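DTDP-4-dehydrorhamnose Reductase (Yersinia enterocolitica, PDB 5U9C) probably catalyses the NADPH-dependent reduction of dTDP-4-dehydro-beta-L-rhamnose to dTDP-L-rhamnose, a step of carbohydrate biosynthesis. Local coordinates at residues A154-G159 with Y258-E263; H166-K171 with I223-I228; I173-I176 with S182-A185; F217-T222 with K280-K285. All blocks are in the same frame, centred on the assembly; numbering follows the deposited sequence.

Interaction 1 (A154-G159 with Y258-E263)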
loop_
_atom_site.group_PDB
_atom_site.type_symbol
_atom_site.label_atom_id
_atom_site.label_comp_id
_atom_site.label_asym_id
_atom_site.label_seq_id
_atom_site.Cartn_x
_atom_site.Cartn_y
_atom_site.Cartn_z
ATOM N N ALA D 154 -15.647 -0.782 -21.738
ATOM C CA ALA D 154 -16.967 -1.233 -21.297
ATOM C C ALA D 154 -16.800 -1.948 -19.960
ATOM O O ALA D 154 -15.731 -2.471 -19.648
ATOM C CB ALA D 154 -17.581 -2.192 -22.315
ATOM N N GLY D 155 -17.862 -1.952 -19.177
ATOM C CA GLY D 155 -17.880 -2.607 -17.881
ATOM C C GLY D 155 -18.458 -4.010 -18.041
ATOM O O GLY D 155 -18.066 -4.752 -18.949
ATOM N N TRP D 156 -19.383 -4.382 -17.160
ATOM C CA TRP D 156 -20.034 -5.700 -17.244
ATOM C C TRP D 156 -21.060 -5.680 -18.386
ATOM O O TRP D 156 -22.128 -5.058 -18.269
ATOM C CB TRP D 156 -20.716 -6.046 -15.929
ATOM C CG TRP D 156 -19.767 -6.165 -14.753
ATOM C CD1 TRP D 156 -18.452 -6.534 -14.791
ATOM C CD2 TRP D 156 -20.118 -6.083 -13.372
ATOM N NE1 TRP D 156 -17.946 -6.609 -13.508
ATOM C CE2 TRP D 156 -18.957 -6.357 -12.622
ATOM C CE3 TRP D 156 -21.288 -5.766 -12.696
ATOM C CZ2 TRP D 156 -18.946 -6.324 -11.232
ATOM C CZ3 TRP D 156 -21.272 -5.739 -11.306
ATOM C CH2 TRP D 156 -20.114 -6.015 -10.594
HETATM N N MSE D 157 -20.716 -6.335 -19.489
HETATM C CA MSE D 157 -21.548 -6.318 -20.693
HETATM C C MSE D 157 -22.826 -7.126 -20.552
HETATM O O MSE D 157 -22.807 -8.250 -20.077
HETATM C CB MSE D 157 -20.678 -6.831 -21.848
HETATM C CG MSE D 157 -21.274 -6.590 -23.244
HETATM SE SE MSE D 157 -20.873 -4.754 -23.842
HETATM C CE MSE D 157 -19.024 -5.136 -24.404
ATOM N N ILE D 158 -23.959 -6.523 -20.896
ATOM C CA ILE D 158 -25.229 -7.257 -20.926
ATOM C C ILE D 158 -25.763 -7.227 -22.372
ATOM O O ILE D 158 -25.778 -6.168 -23.038
ATOM C CB ILE D 158 -26.270 -6.733 -19.913
ATOM C CG1 ILE D 158 -26.717 -5.315 -20.252
ATOM C CG2 ILE D 158 -25.689 -6.782 -18.499
ATOM C CD1 ILE D 158 -27.771 -4.777 -19.314
ATOM N N GLY D 159 -26.139 -8.395 -22.873
ATOM C CA GLY D 159 -26.655 -8.518 -24.228
ATOM C C GLY D 159 -26.720 -9.964 -24.689
ATOM O O GLY D 159 -26.125 -10.836 -24.068
ATOM N N TYR D 258 -12.227 -4.536 -5.393
ATOM C CA TYR D 258 -13.437 -4.181 -4.656
ATOM C C TYR D 258 -14.399 -3.476 -5.603
ATOM O O TYR D 258 -15.609 -3.630 -5.483
ATOM C CB TYR D 258 -13.116 -3.340 -3.412
ATOM C CG TYR D 258 -12.333 -4.151 -2.381
ATOM C CD1 TYR D 258 -12.871 -5.332 -1.854
ATOM C CD2 TYR D 258 -11.073 -3.743 -1.925
ATOM C CE1 TYR D 258 -12.183 -6.085 -0.926
ATOM C CE2 TYR D 258 -10.374 -4.502 -0.988
ATOM C CZ TYR D 258 -10.946 -5.673 -0.495
ATOM O OH TYR D 258 -10.296 -6.457 0.435
ATOM N N SER D 259 -13.848 -2.721 -6.553
ATOM C CA SER D 259 -14.658 -2.114 -7.573
ATOM C C SER D 259 -13.941 -1.915 -8.894
ATOM O O SER D 259 -12.743 -1.545 -8.933
ATOM C CB SER D 259 -15.188 -0.765 -7.129
ATOM O OG SER D 259 -16.035 -0.247 -8.130
ATOM N N GLU D 260 -14.669 -2.197 -9.971
ATOM C CA GLU D 260 -14.193 -1.880 -11.320
ATOM C C GLU D 260 -15.201 -0.929 -11.980
ATOM O O GLU D 260 -15.287 -0.829 -13.201
ATOM C CB GLU D 260 -13.910 -3.100 -12.161
ATOM C CG GLU D 260 -15.067 -4.055 -12.352
ATOM C CD GLU D 260 -14.759 -5.105 -13.411
ATOM O OE1 GLU D 260 -14.972 -6.293 -13.126
ATOM O OE2 GLU D 260 -14.267 -4.739 -14.525
ATOM N N GLY D 261 -15.944 -0.204 -11.153
ATOM C CA GLY D 261 -16.877 0.768 -11.665
ATOM C C GLY D 261 -16.180 1.812 -12.542
ATOM O O GLY D 261 -15.053 2.234 -12.252
ATOM N N ILE D 262 -16.826 2.171 -13.645
ATOM C CA ILE D 262 -16.328 3.220 -14.537
ATOM C C ILE D 262 -17.396 4.273 -14.822
ATOM O O ILE D 262 -18.595 3.971 -14.850
ATOM C CB ILE D 262 -15.801 2.680 -15.869
ATOM C CG1 ILE D 262 -16.784 1.702 -16.509
ATOM C CG2 ILE D 262 -14.452 1.992 -15.671
ATOM C CD1 ILE D 262 -16.442 1.403 -17.959
ATOM N N GLU D 263 -16.950 5.513 -14.962
ATOM C CA GLU D 263 -17.811 6.626 -15.344
ATOM C C GLU D 263 -17.048 7.458 -16.373
ATOM O O GLU D 263 -15.824 7.276 -16.557
ATOM C CB GLU D 263 -18.264 7.446 -14.133
ATOM C CG GLU D 263 -17.187 8.209 -13.423
ATOM C CD GLU D 263 -17.648 8.684 -12.054
ATOM O OE1 GLU D 263 -17.980 7.847 -11.207
ATOM O OE2 GLU D 263 -17.643 9.892 -11.812
#

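Interaction 2 (H166-K171 with I223-I228)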
loop_
_atom_site.group_PDB
_atom_site.type_symbol
_atom_site.label_atom_id
_atom_site.label_comp_id
_atom_site.label_asym_id
_atom_site.label_seq_id
_atom_site.Cartn_x
_atom_site.Cartn_y
_atom_site.Cartn_z
ATOM N N HIS D 166 -25.670 -16.320 -22.050
ATOM C CA HIS D 166 -25.283 -17.346 -21.071
ATOM C C HIS D 166 -24.288 -16.730 -20.062
ATOM O O HIS D 166 -23.518 -17.422 -19.420
ATOM C CB HIS D 166 -24.756 -18.614 -21.755
ATOM C CG HIS D 166 -25.725 -19.189 -22.751
ATOM N ND1 HIS D 166 -26.814 -19.950 -22.378
ATOM C CD2 HIS D 166 -25.793 -19.069 -24.099
ATOM C CE1 HIS D 166 -27.502 -20.285 -23.454
ATOM N NE2 HIS D 166 -26.902 -19.765 -24.512
ATOM N N LYS D 167 -24.346 -15.412 -19.929
ATOM C CA LYS D 167 -23.542 -14.698 -18.965
ATOM C C LYS D 167 -24.386 -14.492 -17.685
ATOM O O LYS D 167 -25.424 -15.136 -17.503
ATOM C CB LYS D 167 -23.103 -13.353 -19.558
ATOM C CG LYS D 167 -22.189 -13.461 -20.760
ATOM C CD LYS D 167 -20.943 -14.271 -20.469
ATOM C CE LYS D 167 -19.958 -14.161 -21.617
ATOM N NZ LYS D 167 -18.838 -15.122 -21.441
ATOM N N PHE D 168 -23.959 -13.566 -16.833
ATOM C CA PHE D 168 -24.640 -13.312 -15.570
ATOM C C PHE D 168 -26.154 -13.104 -15.671
ATOM O O PHE D 168 -26.904 -13.782 -14.979
ATOM C CB PHE D 168 -24.007 -12.125 -14.817
ATOM C CG PHE D 168 -24.584 -11.931 -13.444
ATOM C CD1 PHE D 168 -24.277 -12.835 -12.414
ATOM C CD2 PHE D 168 -25.447 -10.873 -13.173
ATOM C CE1 PHE D 168 -24.822 -12.683 -11.136
ATOM C CE2 PHE D 168 -26.002 -10.715 -11.899
ATOM C CZ PHE D 168 -25.698 -11.629 -10.881
ATOM N N VAL D 169 -26.597 -12.176 -16.507
ATOM C CA VAL D 169 -28.036 -11.878 -16.609
ATOM C C VAL D 169 -28.851 -13.096 -17.076
ATOM O O VAL D 169 -29.865 -13.405 -16.469
ATOM C CB VAL D 169 -28.321 -10.645 -17.476
ATOM C CG1 VAL D 169 -29.821 -10.411 -17.639
ATOM C CG2 VAL D 169 -27.690 -9.433 -16.834
ATOM N N GLY D 170 -28.389 -13.764 -18.134
ATOM C CA GLY D 170 -29.047 -14.948 -18.665
ATOM C C GLY D 170 -29.164 -16.063 -17.636
ATOM O O GLY D 170 -30.217 -16.711 -17.539
ATOM N N LYS D 171 -28.090 -16.283 -16.868
ATOM C CA LYS D 171 -28.089 -17.319 -15.817
ATOM C C LYS D 171 -29.081 -17.006 -14.700
ATOM O O LYS D 171 -29.778 -17.908 -14.217
ATOM C CB LYS D 171 -26.696 -17.526 -15.232
ATOM C CG LYS D 171 -25.769 -18.276 -16.172
ATOM C CD LYS D 171 -24.353 -18.419 -15.621
ATOM C CE LYS D 171 -23.617 -17.086 -15.642
ATOM N NZ LYS D 171 -22.207 -17.195 -15.188
ATOM N N ILE D 223 -22.551 -0.754 -8.818
ATOM C CA ILE D 223 -23.401 -1.750 -8.182
ATOM C C ILE D 223 -22.773 -3.133 -8.133
ATOM O O ILE D 223 -21.789 -3.392 -8.797
ATOM C CB ILE D 223 -24.726 -1.846 -8.986
ATOM C CG1 ILE D 223 -24.386 -2.113 -10.463
ATOM C CG2 ILE D 223 -25.501 -0.552 -8.823
ATOM C CD1 ILE D 223 -25.511 -2.110 -11.429
ATOM N N SER D 224 -23.362 -4.014 -7.339
ATOM C CA SER D 224 -22.861 -5.399 -7.210
ATOM C C SER D 224 -23.733 -6.308 -8.033
ATOM O O SER D 224 -24.832 -5.902 -8.458
ATOM C CB SER D 224 -22.932 -5.879 -5.752
ATOM O OG SER D 224 -24.284 -5.992 -5.305
ATOM N N ARG D 225 -23.279 -7.544 -8.216
ATOM C CA ARG D 225 -24.081 -8.550 -8.914
ATOM C C ARG D 225 -25.344 -8.811 -8.117
ATOM O O ARG D 225 -26.379 -9.120 -8.692
ATOM C CB ARG D 225 -23.326 -9.854 -9.089
ATOM C CG ARG D 225 -22.066 -9.768 -9.928
ATOM C CD ARG D 225 -22.345 -9.320 -11.339
ATOM N NE ARG D 225 -21.170 -9.527 -12.189
ATOM C CZ ARG D 225 -21.164 -9.412 -13.512
ATOM N NH1 ARG D 225 -22.285 -9.098 -14.187
ATOM N NH2 ARG D 225 -20.028 -9.633 -14.168
ATOM N N PHE D 226 -25.250 -8.700 -6.789
ATOM C CA PHE D 226 -26.411 -8.870 -5.927
ATOM C C PHE D 226 -27.484 -7.833 -6.244
ATOM O O PHE D 226 -28.674 -8.165 -6.320
ATOM C CB PHE D 226 -26.013 -8.807 -4.438
ATOM C CG PHE D 226 -27.182 -8.767 -3.501
ATOM C CD1 PHE D 226 -27.995 -9.892 -3.333
ATOM C CD2 PHE D 226 -27.470 -7.614 -2.767
ATOM C CE1 PHE D 226 -29.084 -9.856 -2.462
ATOM C CE2 PHE D 226 -28.556 -7.569 -1.898
ATOM C CZ PHE D 226 -29.370 -8.696 -1.740
ATOM N N ASP D 227 -27.060 -6.577 -6.420
ATOM C CA ASP D 227 -27.981 -5.479 -6.776
ATOM C C ASP D 227 -28.662 -5.791 -8.110
ATOM O O ASP D 227 -29.869 -5.584 -8.276
ATOM C CB ASP D 227 -27.244 -4.138 -6.932
ATOM C CG ASP D 227 -26.681 -3.612 -5.638
ATOM O OD1 ASP D 227 -27.326 -3.744 -4.583
ATOM O OD2 ASP D 227 -25.584 -3.019 -5.687
ATOM N N ILE D 228 -27.876 -6.273 -9.061
ATOM C CA ILE D 228 -28.394 -6.615 -10.388
ATOM C C ILE D 228 -29.391 -7.784 -10.289
ATOM O O ILE D 228 -30.475 -7.743 -10.907
ATOM C CB ILE D 228 -27.234 -6.948 -11.360
ATOM C CG1 ILE D 228 -26.387 -5.689 -11.595
ATOM C CG2 ILE D 228 -27.780 -7.497 -12.676
ATOM C CD1 ILE D 228 -25.083 -5.953 -12.352
#

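Interaction 3 (I173-I176 with S182-A185)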
loop_
_atom_site.group_PDB
_atom_site.type_symbol
_atom_site.label_atom_id
_atom_site.label_comp_id
_atom_site.label_asym_id
_atom_site.label_seq_id
_atom_site.Cartn_x
_atom_site.Cartn_y
_atom_site.Cartn_z
ATOM N N ILE D 173 -31.743 -15.148 -15.046
ATOM C CA ILE D 173 -33.052 -15.315 -15.658
ATOM C C ILE D 173 -33.453 -16.818 -15.776
ATOM O O ILE D 173 -34.609 -17.177 -15.518
ATOM C CB ILE D 173 -33.154 -14.556 -17.001
ATOM C CG1 ILE D 173 -33.151 -13.037 -16.731
ATOM C CG2 ILE D 173 -34.425 -14.926 -17.733
ATOM C CD1 ILE D 173 -33.150 -12.158 -17.966
ATOM N N GLN D 174 -32.502 -17.661 -16.161
ATOM C CA GLN D 174 -32.709 -19.126 -16.266
ATOM C C GLN D 174 -33.111 -19.732 -14.899
ATOM O O GLN D 174 -34.027 -20.584 -14.812
ATOM C CB GLN D 174 -31.425 -19.777 -16.785
ATOM C CG GLN D 174 -31.476 -21.283 -16.974
ATOM C CD GLN D 174 -30.105 -21.889 -17.296
ATOM O OE1 GLN D 174 -29.081 -21.184 -17.360
ATOM N NE2 GLN D 174 -30.079 -23.215 -17.478
ATOM N N GLN D 175 -32.446 -19.285 -13.837
ATOM C CA GLN D 175 -32.770 -19.753 -12.482
ATOM C C GLN D 175 -34.159 -19.286 -12.054
ATOM O O GLN D 175 -34.898 -20.039 -11.405
ATOM C CB GLN D 175 -31.730 -19.310 -11.461
ATOM C CG GLN D 175 -30.386 -19.982 -11.647
ATOM C CD GLN D 175 -29.340 -19.385 -10.727
ATOM O OE1 GLN D 175 -29.322 -19.639 -9.517
ATOM N NE2 GLN D 175 -28.460 -18.611 -11.294
ATOM N N ILE D 176 -34.506 -18.050 -12.411
ATOM C CA ILE D 176 -35.834 -17.512 -12.092
ATOM C C ILE D 176 -36.897 -18.329 -12.836
ATOM O O ILE D 176 -37.852 -18.792 -12.230
ATOM C CB ILE D 176 -35.968 -16.003 -12.411
ATOM C CG1 ILE D 176 -35.173 -15.181 -11.391
ATOM C CG2 ILE D 176 -37.442 -15.593 -12.378
ATOM C CD1 ILE D 176 -34.979 -13.710 -11.739
ATOM N N SER D 182 -33.984 -20.240 -4.329
ATOM C CA SER D 182 -33.090 -19.153 -3.953
ATOM C C SER D 182 -31.949 -19.024 -4.929
ATOM O O SER D 182 -31.475 -20.019 -5.509
ATOM C CB SER D 182 -32.467 -19.390 -2.578
ATOM O OG SER D 182 -31.665 -20.532 -2.645
ATOM N N ILE D 183 -31.488 -17.793 -5.071
ATOM C CA ILE D 183 -30.388 -17.467 -5.941
ATOM C C ILE D 183 -29.340 -16.690 -5.134
ATOM O O ILE D 183 -29.683 -15.736 -4.451
ATOM C CB ILE D 183 -30.892 -16.615 -7.122
ATOM C CG1 ILE D 183 -31.863 -17.445 -7.971
ATOM C CG2 ILE D 183 -29.723 -16.113 -7.964
ATOM C CD1 ILE D 183 -32.579 -16.660 -9.059
ATOM N N LYS D 184 -28.082 -17.127 -5.212
ATOM C CA LYS D 184 -26.965 -16.459 -4.546
ATOM C C LYS D 184 -26.279 -15.535 -5.531
ATOM O O LYS D 184 -26.096 -15.899 -6.694
ATOM C CB LYS D 184 -25.957 -17.484 -4.035
ATOM C CG LYS D 184 -26.511 -18.380 -2.949
ATOM C CD LYS D 184 -25.491 -19.425 -2.547
ATOM C CE LYS D 184 -26.095 -20.399 -1.555
ATOM N NZ LYS D 184 -25.082 -21.396 -1.128
ATOM N N ALA D 185 -25.910 -14.341 -5.070
ATOM C CA ALA D 185 -25.223 -13.365 -5.895
ATOM C C ALA D 185 -24.216 -12.595 -5.024
ATOM O O ALA D 185 -24.524 -12.201 -3.899
ATOM C CB ALA D 185 -26.220 -12.398 -6.536
HETATM O O HOH W 1 -27.560 -19.372 -7.012
HETATM O O HOH W 2 -30.634 -21.377 -8.120
#

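Interaction 4 (F217-T222 with K280-K285)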
loop_
_atom_site.group_PDB
_atom_site.type_symbol
_atom_site.label_atom_id
_atom_site.label_comp_id
_atom_site.label_asym_id
_atom_site.label_seq_id
_atom_site.Cartn_x
_atom_site.Cartn_y
_atom_site.Cartn_z
ATOM N N PHE D 217 -17.717 3.714 -21.617
ATOM C CA PHE D 217 -19.114 3.623 -22.019
ATOM C C PHE D 217 -19.840 2.646 -21.092
ATOM O O PHE D 217 -19.682 1.412 -21.193
ATOM C CB PHE D 217 -19.259 3.224 -23.504
ATOM C CG PHE D 217 -20.677 3.374 -24.029
ATOM C CD1 PHE D 217 -21.625 2.396 -23.776
ATOM C CD2 PHE D 217 -21.067 4.498 -24.736
ATOM C CE1 PHE D 217 -22.921 2.526 -24.223
ATOM C CE2 PHE D 217 -22.370 4.627 -25.195
ATOM C CZ PHE D 217 -23.296 3.638 -24.937
ATOM N N ALA D 218 -20.628 3.210 -20.175
ATOM C CA ALA D 218 -21.371 2.411 -19.198
ATOM C C ALA D 218 -22.538 3.171 -18.594
ATOM O O ALA D 218 -22.511 4.413 -18.508
ATOM C CB ALA D 218 -20.436 1.969 -18.076
ATOM N N SER D 219 -23.545 2.420 -18.154
ATOM C CA SER D 219 -24.685 3.006 -17.475
ATOM C C SER D 219 -24.202 3.623 -16.156
ATOM O O SER D 219 -23.205 3.177 -15.571
ATOM C CB SER D 219 -25.755 1.946 -17.197
ATOM O OG SER D 219 -26.207 1.335 -18.387
ATOM N N SER D 220 -24.922 4.638 -15.700
ATOM C CA SER D 220 -24.588 5.327 -14.463
ATOM C C SER D 220 -24.926 4.446 -13.255
ATOM O O SER D 220 -26.040 3.927 -13.155
ATOM C CB SER D 220 -25.360 6.651 -14.391
ATOM O OG SER D 220 -25.116 7.327 -13.177
ATOM N N GLY D 221 -23.966 4.273 -12.351
ATOM C CA GLY D 221 -24.186 3.472 -11.150
ATOM C C GLY D 221 -23.065 2.482 -10.921
ATOM O O GLY D 221 -22.566 1.867 -11.869
ATOM N N THR D 222 -22.651 2.377 -9.661
ATOM C CA THR D 222 -21.622 1.427 -9.222
ATOM C C THR D 222 -22.379 0.477 -8.333
ATOM O O THR D 222 -22.752 0.833 -7.225
ATOM C CB THR D 222 -20.498 2.144 -8.469
ATOM O OG1 THR D 222 -19.952 3.126 -9.337
ATOM C CG2 THR D 222 -19.400 1.187 -8.090
ATOM N N LYS D 280 -30.541 0.897 -13.688
ATOM C CA LYS D 280 -31.846 0.232 -13.551
ATOM C C LYS D 280 -32.707 0.327 -14.800
ATOM O O LYS D 280 -33.338 -0.657 -15.176
ATOM C CB LYS D 280 -32.647 0.727 -12.340
ATOM C CG LYS D 280 -32.262 0.060 -11.042
ATOM C CD LYS D 280 -33.277 0.365 -9.955
ATOM C CE LYS D 280 -32.990 -0.432 -8.696
ATOM N NZ LYS D 280 -34.044 -0.207 -7.678
ATOM N N SER D 281 -32.718 1.489 -15.443
ATOM C CA SER D 281 -33.500 1.676 -16.671
ATOM C C SER D 281 -32.909 0.860 -17.809
ATOM O O SER D 281 -33.648 0.249 -18.551
ATOM C CB SER D 281 -33.513 3.140 -17.122
ATOM O OG SER D 281 -33.853 3.990 -16.060
ATOM N N ASP D 282 -31.583 0.906 -17.980
ATOM C CA ASP D 282 -30.929 0.161 -19.065
ATOM C C ASP D 282 -31.096 -1.358 -18.877
ATOM O O ASP D 282 -31.340 -2.090 -19.847
ATOM C CB ASP D 282 -29.445 0.560 -19.202
ATOM C CG ASP D 282 -29.263 2.025 -19.618
ATOM O OD1 ASP D 282 -30.208 2.608 -20.196
ATOM O OD2 ASP D 282 -28.176 2.601 -19.371
ATOM N N LEU D 283 -30.984 -1.824 -17.634
ATOM C CA LEU D 283 -31.193 -3.236 -17.338
ATOM C C LEU D 283 -32.647 -3.617 -17.630
ATOM O O LEU D 283 -32.892 -4.660 -18.226
ATOM C CB LEU D 283 -30.872 -3.548 -15.881
ATOM C CG LEU D 283 -31.062 -4.984 -15.390
ATOM C CD1 LEU D 283 -30.109 -5.918 -16.104
ATOM C CD2 LEU D 283 -30.786 -5.026 -13.897
ATOM N N ALA D 284 -33.605 -2.785 -17.201
ATOM C CA ALA D 284 -35.043 -3.074 -17.440
ATOM C C ALA D 284 -35.344 -3.280 -18.930
ATOM O O ALA D 284 -35.999 -4.251 -19.296
ATOM C CB ALA D 284 -35.944 -1.987 -16.857
ATOM N N LYS D 285 -34.830 -2.397 -19.783
ATOM C CA LYS D 285 -35.028 -2.532 -21.244
ATOM C C LYS D 285 -34.487 -3.865 -21.771
ATOM O O LYS D 285 -35.116 -4.523 -22.595
ATOM C CB LYS D 285 -34.349 -1.399 -22.007
ATOM C CG LYS D 285 -34.956 -0.019 -21.783
ATOM C CD LYS D 285 -34.358 1.028 -22.723
ATOM C CE LYS D 285 -34.667 0.721 -24.189
ATOM N NZ LYS D 285 -34.054 1.701 -25.129
#

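Interaction 1 (A154-G159 with Y258-E263)
W156 brings the pyrrole edge of its indole over the carboxylate of E260, and NE1 donates to OE1 across 3.0 Å. The bond is moderately bent, with an N-H...O angle of 152°. OE1 receives it from above the carboxylate plane, and the two flat groups stand 82° apart, nearly perpendicular. E260 reaches the ring because CG sits between backbone N and carbonyl carbon (chi1 57°) and the chain then runs out extended. Its other oxygen, OE2, is hydrogen-bonded to S107 OG, so the buried carboxylate is held through both oxygens and its rotation is restrained. Two residues beyond E260, I262 supplies the apolar part: its CD1 lies against the backbone, 3.8 Å from G155 N and 3.9 Å from A154 C. S259 OG accepts from G261 N at 3.0 Å, an ST turn that shapes the approach to strand 261-262. The contact lies where strand 149-154 leaves the parallel Rossmann-type sheet for the small mixed sheet of strand 156-158, beside R256, which binds (R)-malate in a structure of this protein.

Interaction 2 (H166-K171 with I223-I228)
F168 turns its ring toward helix 225-235 by setting CG anti to the backbone N (chi1 -174°), while R225 bends at chi2 (-61°) and folds its aliphatic chain across that ring. CD of R225 stands over the ring centre of F168, 3.8 Å from the centroid and 6° off the normal, a well-centred CH-pi contact. The two side chains run past one another in opposite directions: R225 CB is 3.5 Å from F168 CZ at the far end of the ring, and R225 NH1 is 3.5 Å from F168 CB at its root. The guanidinium is clearly tilted against the phenyl plane; on W156 it makes a cation-pi contact. The ring's edge is met in plane by I228, whose CG2 packs 3.8 Å from F168 CE2. Behind R225 a capping box starts the helix: S224 OG accepts from D227 N at 3.0 Å, and D227 OD2 accepts from S224 N at 2.9 Å, an almost straight bond. This box fixes the first helical turn, from which R225 and I228 both reach the phenyl group. F168 and K171 bind (R)-malate in a structure of this protein, and R225 lies near R256 of the same set, consistent with the helix starts at 168 and 225 meeting beside the malate-binding residues, within the substrate-binding part of the RmlD fold.

Interaction 3 (I173-I176 with S182-A185)
I183 projects from strand 182-186 against helix 168-177, a helix-to-strand connection within the RmlD substrate-binding region, where the strand pairs in parallel with strand 241-245. The apolar contacts converge on one methyl: CD1 of I183 lies 3.7 Å from Q175 CB and 3.8 Å from I176 CG1. It reaches between these two neighbouring helix residues because CG1 is anti to the carbonyl carbon (chi1 -64°) and chi2 is extended. The side chains of I176 and I183 cross at about a right angle, and both also touch F238; I176 packs on I232 of helix 225-235 as well. The amide of Q175 extends over the isoleucine, with OE1 passing 3.7 Å from I183 CG1. Its polar atoms are satisfied separately. NE2 donates to K171 O, one turn back in the helix, which holds the amide's orientation. OE1 takes protons from two waters that connect it to the strand backbone: one also bonds S182 O, and the other accepts from K184 N. Helix and strand are therefore joined through solvent at the partly exposed edge of the contact. The shorter of the two water bonds to Q175 OE1 measures 2.6 Å; the water that takes the K184 N-H sits 2.9 Å from that nitrogen.

Interaction 4 (F217-T222 with K280-K285)
S219 and D282 pin the loop that leaves the last strand of the Rossmann-type sheet, 213-217, to helix 279-288 near the C-terminus. The meeting is between two polar side chains, both buried. S219 places OG beside its own backbone N and anti to the carbonyl carbon (chi1 -59°), which directs the hydroxyl at the helix. D282 adopts the corresponding conformation, CG anti to the carbonyl carbon at chi1 -64°, and its carboxylate reaches out to the loop. The hydroxyl of S219 donates to OD2, which uses its anti lone pair, the one facing away from OD1. OD2 also accepts from S277 N, so two donors share this oxygen, while Q198 NE2 makes a weak bond to OD1. With partners at both oxygens, the carboxylate is likely to be restrained in its rotation, and the two donors to OD2 may favour its charged form. Around the bond, S219 touches I193 and D282 touches P276, while backbone bonds tie S220 to S277 and W279. The loop is thus held by the helix side chain, by S277 just before the helix and by W279 at its start. The S219 OG to D282 OD2 separation is modelled at 2.5 Å, short for such a bond, with S219 CB 3.3 Å from the same oxygen.

Interactions 1, 2 and 4 form a touching cluster with centres about 10 to 12 Å apart. Interaction 3 lies at its outer end, its centre about 9 Å from that of interaction 2, which it touches through A185, and about 20 Å from those of 1 and 4. Interactions 1 and 2 both reach the mixed sheet of strands 156-158, 190-195 and 223-224, where W156 meets I223, R225 and I228. Interactions 2 and 3 share helix 168-177. Along the chain, 154-159 comes first, then 166-171, 173-176, 182-185, 217-222, 223-228, 258-263 and 280-285; interaction 4 therefore crosses both 1 and 2, knitting late segments back. Interactions 1 to 3 lie near the (R)-malate-binding residues, interaction 4 away from them.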